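Local atomic coordinates of replicase polyprotein 1a (Avian infectious bronchitis virus, PDB entry 3LD1), a protein that gives rise to the non-structural proteins of the coronavirus replicase, the part studied here being nsp2, whose own role is not established. Residues A[301-313]-A[345-357]. The protein carries 3 engineered substitutions. Sequence-based numbering, arbitrary orientation.
Sequences DLTLLDQKAEIPV and FALHDVHCCERVV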
# COMPACT_ATOMS: atom_id res chain seq x y z
N ASP A 301 22.07 -8.23 -39.92
CA ASP A 301 22.17 -7.28 -40.99
C ASP A 301 21.65 -5.96 -40.57
O ASP A 301 21.14 -5.21 -41.42
CB ASP A 301 21.36 -7.79 -42.20
CG ASP A 301 19.89 -8.05 -41.84
OD1 ASP A 301 19.60 -8.45 -40.70
OD2 ASP A 301 19.02 -7.90 -42.69
N LEU A 302 21.72 -5.64 -39.28
CA LEU A 302 21.14 -4.36 -38.84
C LEU A 302 22.01 -3.56 -37.92
O LEU A 302 22.85 -4.10 -37.23
CB LEU A 302 19.79 -4.56 -38.25
CG LEU A 302 18.65 -4.99 -39.16
CD1 LEU A 302 17.52 -5.76 -38.42
CD2 LEU A 302 18.04 -3.76 -39.73
N THR A 303 21.81 -2.26 -37.92
CA THR A 303 22.50 -1.39 -37.02
C THR A 303 21.46 -0.65 -36.20
O THR A 303 20.42 -0.24 -36.72
CB THR A 303 23.34 -0.36 -37.79
OG1 THR A 303 22.61 0.03 -38.95
CG2 THR A 303 24.64 -1.02 -38.31
N LEU A 304 21.76 -0.51 -34.91
CA LEU A 304 20.96 0.16 -33.92
C LEU A 304 21.25 1.63 -33.98
O LEU A 304 22.36 2.04 -33.78
CB LEU A 304 21.38 -0.33 -32.53
CG LEU A 304 20.40 -0.42 -31.35
CD1 LEU A 304 21.04 -0.11 -30.01
CD2 LEU A 304 19.22 0.47 -31.53
N LEU A 305 20.24 2.42 -34.23
CA LEU A 305 20.37 3.82 -34.16
C LEU A 305 20.06 4.27 -32.76
O LEU A 305 19.27 3.66 -32.02
CB LEU A 305 19.35 4.44 -35.08
CG LEU A 305 19.55 4.13 -36.56
CD1 LEU A 305 18.27 4.52 -37.32
CD2 LEU A 305 20.80 4.85 -37.12
N ASP A 306 20.67 5.38 -32.37
CA ASP A 306 20.42 5.92 -31.07
C ASP A 306 19.11 6.72 -31.12
O ASP A 306 19.16 7.94 -31.26
CB ASP A 306 21.62 6.81 -30.75
CG ASP A 306 21.47 7.60 -29.46
OD1 ASP A 306 22.37 7.48 -28.59
OD2 ASP A 306 20.48 8.38 -29.33
N GLN A 307 17.93 6.08 -31.04
CA GLN A 307 16.68 6.82 -31.35
C GLN A 307 15.37 6.02 -31.32
O GLN A 307 15.25 4.95 -31.94
CB GLN A 307 16.85 7.51 -32.68
CG GLN A 307 15.65 7.53 -33.58
CD GLN A 307 16.03 8.08 -34.93
OE1 GLN A 307 16.96 8.89 -35.04
NE2 GLN A 307 15.32 7.64 -35.99
N LYS A 308 14.39 6.58 -30.63
CA LYS A 308 13.18 5.85 -30.20
C LYS A 308 12.04 6.04 -31.19
O LYS A 308 11.99 7.05 -31.89
CB LYS A 308 12.78 6.34 -28.80
CG LYS A 308 13.80 5.96 -27.73
CD LYS A 308 13.89 6.90 -26.52
CE LYS A 308 15.22 6.55 -25.81
NZ LYS A 308 15.42 7.13 -24.45
N ALA A 309 11.10 5.10 -31.23
CA ALA A 309 10.01 5.15 -32.23
C ALA A 309 8.62 5.34 -31.68
O ALA A 309 7.75 6.01 -32.31
CB ALA A 309 10.03 3.93 -33.19
N GLU A 310 8.36 4.75 -30.53
CA GLU A 310 7.02 4.93 -30.00
C GLU A 310 6.07 4.32 -30.99
O GLU A 310 5.26 5.05 -31.58
CB GLU A 310 6.67 6.44 -29.90
CG GLU A 310 5.62 6.70 -28.89
CD GLU A 310 6.03 6.06 -27.58
OE1 GLU A 310 5.91 4.81 -27.47
OE2 GLU A 310 6.52 6.80 -26.69
N ILE A 311 6.18 3.01 -31.19
CA ILE A 311 5.23 2.31 -32.05
C ILE A 311 5.06 0.91 -31.52
O ILE A 311 5.94 0.39 -30.80
CB ILE A 311 5.63 2.28 -33.59
CG1 ILE A 311 6.90 1.50 -33.84
CG2 ILE A 311 5.73 3.67 -34.21
CD1 ILE A 311 6.58 0.18 -34.29
N PRO A 312 3.93 0.29 -31.88
CA PRO A 312 3.64 -1.10 -31.60
C PRO A 312 4.80 -2.06 -31.92
O PRO A 312 5.41 -2.03 -33.01
CB PRO A 312 2.44 -1.38 -32.50
CG PRO A 312 1.68 -0.07 -32.49
CD PRO A 312 2.80 0.96 -32.55
N VAL A 313 5.09 -2.89 -30.93
CA VAL A 313 5.91 -4.01 -31.17
C VAL A 313 5.17 -5.05 -32.04
O VAL A 313 4.10 -5.50 -31.67
CB VAL A 313 6.36 -4.61 -29.84
CG1 VAL A 313 7.09 -5.95 -30.09
CG2 VAL A 313 7.25 -3.60 -29.09
N PHE A 345 9.47 -12.55 -24.76
CA PHE A 345 8.77 -11.39 -24.30
C PHE A 345 9.56 -10.11 -24.80
O PHE A 345 10.80 -9.99 -24.61
CB PHE A 345 8.63 -11.48 -22.79
CG PHE A 345 7.53 -10.59 -22.23
CD1 PHE A 345 7.84 -9.43 -21.55
CD2 PHE A 345 6.19 -10.92 -22.39
CE1 PHE A 345 6.80 -8.61 -21.03
CE2 PHE A 345 5.19 -10.12 -21.90
CZ PHE A 345 5.51 -8.97 -21.20
N ALA A 346 8.87 -9.21 -25.47
CA ALA A 346 9.53 -8.01 -25.96
C ALA A 346 9.01 -6.87 -25.16
O ALA A 346 7.78 -6.76 -24.88
CB ALA A 346 9.25 -7.79 -27.42
N LEU A 347 9.91 -6.02 -24.73
CA LEU A 347 9.51 -4.85 -23.97
C LEU A 347 9.25 -3.67 -24.89
O LEU A 347 9.68 -3.69 -26.02
CB LEU A 347 10.66 -4.48 -23.10
CG LEU A 347 10.80 -5.01 -21.68
CD1 LEU A 347 10.21 -6.43 -21.33
CD2 LEU A 347 12.22 -4.92 -21.40
N HIS A 348 8.58 -2.63 -24.42
CA HIS A 348 8.24 -1.61 -25.41
C HIS A 348 9.29 -0.46 -25.59
O HIS A 348 8.93 0.63 -26.06
CB HIS A 348 6.85 -1.04 -25.16
CG HIS A 348 5.78 -2.08 -25.06
ND1 HIS A 348 4.69 -1.92 -24.24
CD2 HIS A 348 5.62 -3.27 -25.67
CE1 HIS A 348 3.89 -2.96 -24.36
NE2 HIS A 348 4.45 -3.81 -25.20
N ASP A 349 10.57 -0.67 -25.24
CA ASP A 349 11.51 0.41 -25.49
C ASP A 349 12.05 0.47 -26.91
O ASP A 349 13.25 0.29 -27.15
CB ASP A 349 12.60 0.41 -24.47
CG ASP A 349 12.03 0.43 -23.08
OD1 ASP A 349 11.49 -0.61 -22.70
OD2 ASP A 349 12.07 1.48 -22.40
N VAL A 350 11.15 0.78 -27.85
CA VAL A 350 11.45 0.58 -29.23
C VAL A 350 12.49 1.58 -29.75
O VAL A 350 12.31 2.77 -29.61
CB VAL A 350 10.17 0.60 -30.09
CG1 VAL A 350 10.54 0.28 -31.56
CG2 VAL A 350 9.18 -0.43 -29.62
N HIS A 351 13.58 1.08 -30.35
CA HIS A 351 14.54 1.93 -31.07
C HIS A 351 14.54 1.70 -32.60
O HIS A 351 14.30 0.59 -33.07
CB HIS A 351 15.93 1.75 -30.47
CG HIS A 351 16.07 2.26 -29.05
ND1 HIS A 351 15.33 1.76 -28.00
CD2 HIS A 351 16.88 3.21 -28.51
CE1 HIS A 351 15.66 2.40 -26.88
NE2 HIS A 351 16.58 3.30 -27.17
N CYS A 352 14.85 2.74 -33.39
CA CYS A 352 14.95 2.58 -34.82
C CYS A 352 16.20 1.85 -35.20
O CYS A 352 17.25 2.00 -34.53
CB CYS A 352 15.02 3.92 -35.49
SG CYS A 352 13.66 4.98 -35.11
N CYS A 353 16.08 1.12 -36.32
CA CYS A 353 17.21 0.48 -37.02
C CYS A 353 17.38 0.86 -38.53
O CYS A 353 16.42 1.25 -39.22
CB CYS A 353 17.04 -1.06 -36.91
SG CYS A 353 17.31 -1.76 -35.19
N GLU A 354 18.60 0.69 -39.05
CA GLU A 354 18.88 0.84 -40.50
C GLU A 354 19.42 -0.45 -40.93
O GLU A 354 20.22 -1.07 -40.20
CB GLU A 354 20.08 1.73 -40.67
CG GLU A 354 19.93 2.90 -41.52
CD GLU A 354 20.92 3.92 -41.03
OE1 GLU A 354 20.52 5.06 -40.68
OE2 GLU A 354 22.10 3.53 -40.90
N ARG A 355 19.08 -0.86 -42.15
CA ARG A 355 19.79 -1.97 -42.76
C ARG A 355 21.21 -1.50 -43.10
O ARG A 355 21.40 -0.34 -43.50
CB ARG A 355 19.04 -2.48 -43.98
CG ARG A 355 19.20 -3.99 -44.20
CD ARG A 355 18.45 -4.40 -45.46
NE ARG A 355 17.24 -3.57 -45.56
CZ ARG A 355 16.08 -3.96 -46.08
NH1 ARG A 355 15.96 -5.19 -46.59
NH2 ARG A 355 15.05 -3.11 -46.10
N VAL A 356 22.21 -2.36 -42.86
CA VAL A 356 23.60 -2.05 -43.17
C VAL A 356 23.84 -1.59 -44.62
O VAL A 356 23.28 -2.20 -45.56
CB VAL A 356 24.47 -3.30 -42.99
CG1 VAL A 356 24.69 -3.59 -41.52
CG2 VAL A 356 23.85 -4.53 -43.74
N VAL A 357 24.67 -0.56 -44.79
CA VAL A 357 25.20 -0.15 -46.13
C VAL A 357 26.48 -0.90 -46.63
O VAL A 357 27.43 -1.11 -45.88
CB VAL A 357 25.40 1.42 -46.24
CG1 VAL A 357 24.24 2.09 -47.01
CG2 VAL A 357 25.62 2.08 -44.81
O HOH W 1 9.93 3.74 -28.16
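K308 lays CG over one face of the H351 imidazole in a CH-pi contact, 4.1 Å from CG to the ring centroid and displaced toward the rim. H351 ND1 donates to D349 O, which lies at the ring's edge and in its plane, and this helps set the ring's rotation. Here strand 302-308, which turns a corner at D306, pairs antiparallel with strand 345-355, and the register slips by two residues between the L304–C353 and K308–H351 pairs, a beta bulge. Before the slip, T303 and E354 exchange backbone bonds, and T303 OG1, set between the backbone N and carbonyl carbon (chi1 38°), gives E354 O a second donor at 2.9 Å from above the carbonyl plane. The Q307 side chain, extended beyond CG, runs alongside C352, where Q307 NE2 donates to C352 SG at 3.3 Å, with the sulfur near the amide plane. Farther along, V350 CG2 packs on V313 CG2 at 3.7 Å, and F330 of strand 325-332 adjoins V350. Water 1 joins E310 N to V350 O, which also accepts from A309 N. C352 O accepts from L305 N and C352 N donates to Q307 O at 2.7 Å, implying that pairing continues through the bulge, with the water serving the loop beyond.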